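Local coordinates for cycloserine biosynthesis protein DcsG (Streptomyces lavendulae, PDB 6JIL) that catalyses the ATP- and magnesium-dependent cyclisation of O-ureido-D-serine to the antibiotic D-cycloserine, as a monomeric ATP-grasp enzyme, at residues Ile106-Ala120 against Val162-Pro176. Sequence-based numbering, arbitrary orientation.
Sequences IPTTVVAPGSDALAA and VARLLANGSHVILQP. With ADP (adenosine-5'-diphosphate), chain G.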
# COMPACT_ATOMS: atom_id res chain seq x y z
N ILE A 106 1.76 -1.43 13.81
CA ILE A 106 0.66 -0.95 14.62
C ILE A 106 -0.10 -2.17 15.10
O ILE A 106 -0.39 -3.07 14.31
CB ILE A 106 -0.32 -0.07 13.79
CG1 ILE A 106 0.35 1.26 13.43
CG2 ILE A 106 -1.61 0.15 14.57
CD1 ILE A 106 -0.53 2.19 12.59
N PRO A 107 -0.39 -2.25 16.41
CA PRO A 107 -1.12 -3.41 16.94
C PRO A 107 -2.31 -3.62 16.00
O PRO A 107 -3.17 -2.75 15.87
CB PRO A 107 -1.53 -2.94 18.33
CG PRO A 107 -0.35 -2.10 18.74
CD PRO A 107 -0.06 -1.30 17.49
N THR A 108 -2.34 -4.79 15.35
CA THR A 108 -3.36 -5.11 14.36
C THR A 108 -4.15 -6.39 14.60
O THR A 108 -3.57 -7.45 14.78
CB THR A 108 -2.69 -5.20 12.97
OG1 THR A 108 -2.25 -3.90 12.56
CG2 THR A 108 -3.65 -5.78 11.94
N THR A 109 -5.48 -6.28 14.58
CA THR A 109 -6.37 -7.42 14.78
C THR A 109 -7.21 -7.71 13.53
O THR A 109 -8.01 -6.88 13.11
CB THR A 109 -7.33 -7.18 15.96
OG1 THR A 109 -6.60 -7.21 17.18
CG2 THR A 109 -8.43 -8.24 15.99
N VAL A 110 -7.02 -8.89 12.95
CA VAL A 110 -7.73 -9.29 11.73
C VAL A 110 -9.05 -10.04 12.00
O VAL A 110 -9.07 -11.06 12.71
CB VAL A 110 -6.82 -10.16 10.85
CG1 VAL A 110 -7.51 -10.47 9.54
CG2 VAL A 110 -5.51 -9.43 10.61
N VAL A 111 -10.13 -9.54 11.42
CA VAL A 111 -11.47 -10.13 11.56
C VAL A 111 -11.80 -10.82 10.23
O VAL A 111 -11.89 -10.17 9.20
CB VAL A 111 -12.54 -9.05 11.82
CG1 VAL A 111 -13.92 -9.70 12.00
CG2 VAL A 111 -12.16 -8.22 13.04
N ALA A 112 -12.00 -12.13 10.26
CA ALA A 112 -12.29 -12.88 9.04
C ALA A 112 -13.77 -13.01 8.71
O ALA A 112 -14.62 -13.04 9.59
CB ALA A 112 -11.66 -14.26 9.13
N PRO A 113 -14.10 -13.10 7.40
CA PRO A 113 -15.49 -13.25 6.99
C PRO A 113 -16.10 -14.45 7.70
O PRO A 113 -15.49 -15.51 7.79
CB PRO A 113 -15.38 -13.47 5.49
CG PRO A 113 -14.17 -12.67 5.12
CD PRO A 113 -13.21 -13.02 6.23
N GLY A 114 -17.31 -14.27 8.21
CA GLY A 114 -17.97 -15.36 8.92
C GLY A 114 -17.93 -15.11 10.40
O GLY A 114 -18.61 -15.78 11.16
N SER A 115 -17.13 -14.14 10.82
CA SER A 115 -17.01 -13.79 12.23
C SER A 115 -18.19 -12.96 12.69
O SER A 115 -18.89 -12.35 11.88
CB SER A 115 -15.73 -12.99 12.50
OG SER A 115 -14.56 -13.73 12.19
N ASP A 116 -18.39 -12.93 14.00
CA ASP A 116 -19.46 -12.13 14.60
C ASP A 116 -18.88 -10.72 14.66
O ASP A 116 -17.96 -10.46 15.44
CB ASP A 116 -19.75 -12.67 16.00
CG ASP A 116 -20.90 -11.95 16.67
OD1 ASP A 116 -20.90 -10.70 16.71
OD2 ASP A 116 -21.80 -12.65 17.18
N ALA A 117 -19.40 -9.81 13.85
CA ALA A 117 -18.89 -8.45 13.82
C ALA A 117 -18.81 -7.75 15.18
O ALA A 117 -17.73 -7.28 15.57
CB ALA A 117 -19.70 -7.60 12.84
N LEU A 118 -19.93 -7.67 15.89
CA LEU A 118 -19.94 -6.98 17.18
C LEU A 118 -19.08 -7.64 18.26
O LEU A 118 -18.45 -6.95 19.04
CB LEU A 118 -21.37 -6.81 17.70
CG LEU A 118 -21.46 -6.01 19.01
CD1 LEU A 118 -20.67 -4.72 18.88
CD2 LEU A 118 -22.91 -5.70 19.33
N ALA A 119 -19.06 -8.97 18.30
CA ALA A 119 -18.24 -9.65 19.29
C ALA A 119 -16.78 -9.32 19.01
O ALA A 119 -16.02 -9.01 19.92
CB ALA A 119 -18.46 -11.16 19.23
N ALA A 120 -16.40 -9.39 17.73
CA ALA A 120 -15.03 -9.10 17.32
C ALA A 120 -14.59 -7.72 17.79
O ALA A 120 -13.47 -7.57 18.28
CB ALA A 120 -14.92 -9.19 15.80
N VAL A 162 -17.92 -2.90 10.22
CA VAL A 162 -17.20 -4.16 10.07
C VAL A 162 -18.05 -5.17 9.31
O VAL A 162 -17.57 -5.81 8.37
CB VAL A 162 -16.80 -4.75 11.45
CG1 VAL A 162 -16.28 -6.18 11.29
CG2 VAL A 162 -15.72 -3.88 12.08
N ALA A 163 -19.31 -5.31 9.72
CA ALA A 163 -20.20 -6.27 9.08
C ALA A 163 -20.33 -6.00 7.59
O ALA A 163 -20.28 -6.93 6.78
CB ALA A 163 -21.58 -6.21 9.74
N ARG A 164 -20.47 -4.73 7.24
CA ARG A 164 -20.61 -4.31 5.84
C ARG A 164 -19.43 -4.81 5.00
O ARG A 164 -19.60 -5.19 3.85
CB ARG A 164 -20.72 -2.78 5.76
CG ARG A 164 -20.76 -2.21 4.35
CD ARG A 164 -21.11 -0.70 4.34
NE ARG A 164 -20.07 0.16 4.89
CZ ARG A 164 -18.97 0.54 4.23
NH1 ARG A 164 -18.78 0.13 2.98
NH2 ARG A 164 -18.07 1.32 4.82
N LEU A 165 -18.24 -4.80 5.60
CA LEU A 165 -17.03 -5.24 4.90
C LEU A 165 -16.94 -6.75 4.78
O LEU A 165 -16.51 -7.28 3.76
CB LEU A 165 -15.79 -4.70 5.62
CG LEU A 165 -15.63 -3.18 5.56
CD1 LEU A 165 -14.33 -2.76 6.22
CD2 LEU A 165 -15.65 -2.75 4.11
N LEU A 166 -17.33 -7.45 5.84
CA LEU A 166 -17.30 -8.90 5.83
C LEU A 166 -18.29 -9.40 4.79
O LEU A 166 -18.02 -10.37 4.07
CB LEU A 166 -17.67 -9.44 7.21
CG LEU A 166 -16.77 -8.99 8.37
CD1 LEU A 166 -17.29 -9.56 9.67
CD2 LEU A 166 -15.33 -9.45 8.11
N ALA A 167 -19.43 -8.73 4.70
CA ALA A 167 -20.48 -9.10 3.75
C ALA A 167 -19.96 -9.11 2.33
O ALA A 167 -20.40 -9.91 1.51
CB ALA A 167 -21.66 -8.14 3.87
N ASN A 168 -19.02 -8.22 2.03
CA ASN A 168 -18.45 -8.14 0.69
C ASN A 168 -17.34 -9.19 0.59
O ASN A 168 -16.67 -9.29 -0.43
CB ASN A 168 -17.90 -6.73 0.44
CG ASN A 168 -17.25 -6.58 -0.93
OD1 ASN A 168 -17.74 -7.12 -1.93
ND2 ASN A 168 -16.15 -5.83 -0.99
N GLY A 169 -17.16 -9.96 1.66
CA GLY A 169 -16.15 -11.00 1.67
C GLY A 169 -14.73 -10.52 1.88
O GLY A 169 -13.78 -11.20 1.48
N SER A 170 -14.56 -9.36 2.50
CA SER A 170 -13.23 -8.82 2.76
C SER A 170 -12.87 -9.09 4.22
O SER A 170 -13.75 -9.20 5.07
CB SER A 170 -13.20 -7.30 2.55
OG SER A 170 -13.49 -6.92 1.22
N HIS A 171 -11.58 -9.21 4.51
CA HIS A 171 -11.14 -9.39 5.89
C HIS A 171 -11.08 -7.97 6.43
O HIS A 171 -10.84 -7.03 5.68
CB HIS A 171 -9.76 -10.03 5.96
CG HIS A 171 -9.77 -11.52 5.91
ND1 HIS A 171 -10.13 -12.23 4.78
CD2 HIS A 171 -9.45 -12.44 6.85
CE1 HIS A 171 -10.04 -13.52 5.03
NE2 HIS A 171 -9.63 -13.68 6.28
N VAL A 172 -11.31 -7.79 7.72
CA VAL A 172 -11.29 -6.46 8.32
C VAL A 172 -10.22 -6.36 9.38
O VAL A 172 -10.02 -7.28 10.17
CB VAL A 172 -12.65 -6.11 8.95
CG1 VAL A 172 -12.60 -4.74 9.61
CG2 VAL A 172 -13.74 -6.15 7.89
N ILE A 173 -9.52 -5.23 9.39
CA ILE A 173 -8.48 -5.00 10.37
C ILE A 173 -8.92 -3.96 11.39
O ILE A 173 -9.49 -2.93 11.03
CB ILE A 173 -7.16 -4.55 9.70
CG1 ILE A 173 -6.43 -5.77 9.14
CG2 ILE A 173 -6.26 -3.82 10.69
CD1 ILE A 173 -5.14 -5.44 8.45
N LEU A 174 -8.68 -4.26 12.66
CA LEU A 174 -9.01 -3.36 13.76
C LEU A 174 -7.69 -2.92 14.37
O LEU A 174 -6.85 -3.76 14.69
CB LEU A 174 -9.85 -4.08 14.83
CG LEU A 174 -11.20 -4.68 14.42
CD1 LEU A 174 -11.84 -5.36 15.61
CD2 LEU A 174 -12.10 -3.58 13.89
N GLN A 175 -7.49 -1.61 14.50
CA GLN A 175 -6.26 -1.11 15.10
C GLN A 175 -6.55 0.04 16.05
O GLN A 175 -7.51 0.79 15.86
CB GLN A 175 -5.28 -0.57 14.04
CG GLN A 175 -4.96 -1.47 12.88
CD GLN A 175 -4.06 -0.79 11.86
OE1 GLN A 175 -4.32 0.33 11.44
NE2 GLN A 175 -3.00 -1.48 11.46
N PRO A 176 -5.74 0.19 17.09
CA PRO A 176 -6.00 1.30 17.99
C PRO A 176 -5.59 2.55 17.22
O PRO A 176 -4.70 2.48 16.37
CB PRO A 176 -5.06 1.03 19.16
CG PRO A 176 -3.91 0.30 18.51
CD PRO A 176 -4.64 -0.65 17.59
PB ADP G . -4.97 2.95 2.95
O1B ADP G . -4.10 4.31 2.87
O2B ADP G . -4.28 1.85 2.15
O3B ADP G . -6.37 3.22 2.34
PA ADP G . -4.25 3.22 5.59
O1A ADP G . -3.72 2.25 6.54
O2A ADP G . -3.03 3.99 4.94
O3A ADP G . -5.15 2.42 4.48
O5' ADP G . -5.23 4.22 6.39
C5' ADP G . -5.47 5.39 5.60
C4' ADP G . -5.26 6.62 6.49
O4' ADP G . -6.04 6.51 7.70
C3' ADP G . -3.80 6.75 6.91
O3' ADP G . -3.05 7.52 5.97
C2' ADP G . -3.89 7.41 8.29
O2' ADP G . -3.89 8.84 8.19
C1' ADP G . -5.22 6.86 8.85
N9 ADP G . -4.99 5.68 9.74
C8 ADP G . -5.26 4.37 9.45
N7 ADP G . -4.98 3.61 10.47
C5 ADP G . -4.52 4.37 11.48
C6 ADP G . -4.28 4.15 12.86
N6 ADP G . -4.30 2.86 13.39
N1 ADP G . -4.05 5.21 13.66
C2 ADP G . -4.04 6.46 13.18
N3 ADP G . -4.27 6.72 11.90
C4 ADP G . -4.51 5.72 11.02
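Thr-109 and Leu-174 exchange two backbone hydrogen bonds, as do Val-111 and Val-172, and so pair strand 109-111 antiparallel with strand 172-176; the shortest runs from Val-111 N to Val-172 O (2.6 Å). Between them, Val-110 and Ile-173 form a non-hydrogen-bonded pair.

Where residues 106-108 lead into strand 109-111, a chain of polar bonds runs to the nucleotide. The amide NE2 of Gln-175 donates an almost straight bond (170°) to Thr-108 OG1, 2.8 Å away and in the amide plane; that hydroxyl in turn donates to Ile-106 O, approaching from above the carbonyl plane. With NE2 committed in this way, the amide's rotation is set and its OE1 is turned to adenine N6 of ADP (3.2 Å), while also accepting from Lys-137. Pro-176 O accepts a second bond from ADP N6 (3.0 Å), and Ile-106 CG2 packs across the Gln-175 amide.

Apolar contacts divide between the sheet's two faces. On one, Val-111 has CG1 anti to its backbone N (chi1 -178°), directed at both methyls of Leu-166, whereas CG2 meets Leu-174 CD1 at 3.9 Å. Ala-117 CB extends this layer, where helix 117-127 meets helix 155-167 at Ala-163 CB and Val-162 CG1. On the face of Val-110 and Ile-173, Val-110 CG2 meets Ile-173 CG1, and Thr-108 CG2, just before the strand, lies 3.5 Å from Ile-173 CG2.

At the far end, Pro-113 CD sits over the centre of the His-171 ring, a CH-pi contact 3.5 Å from the centroid, while Val-110 CG1 approaches the ring edge. Pro-113 belongs to a type II turn, and Gly-169 closes the facing helix in a Schellman motif.

Two helices packed on an antiparallel sheet, with the end of strand 172-176 receiving the adenine amino group, are characteristic of the smaller of the two alpha+beta lobes between which ATP-grasp enzymes hold the nucleotide.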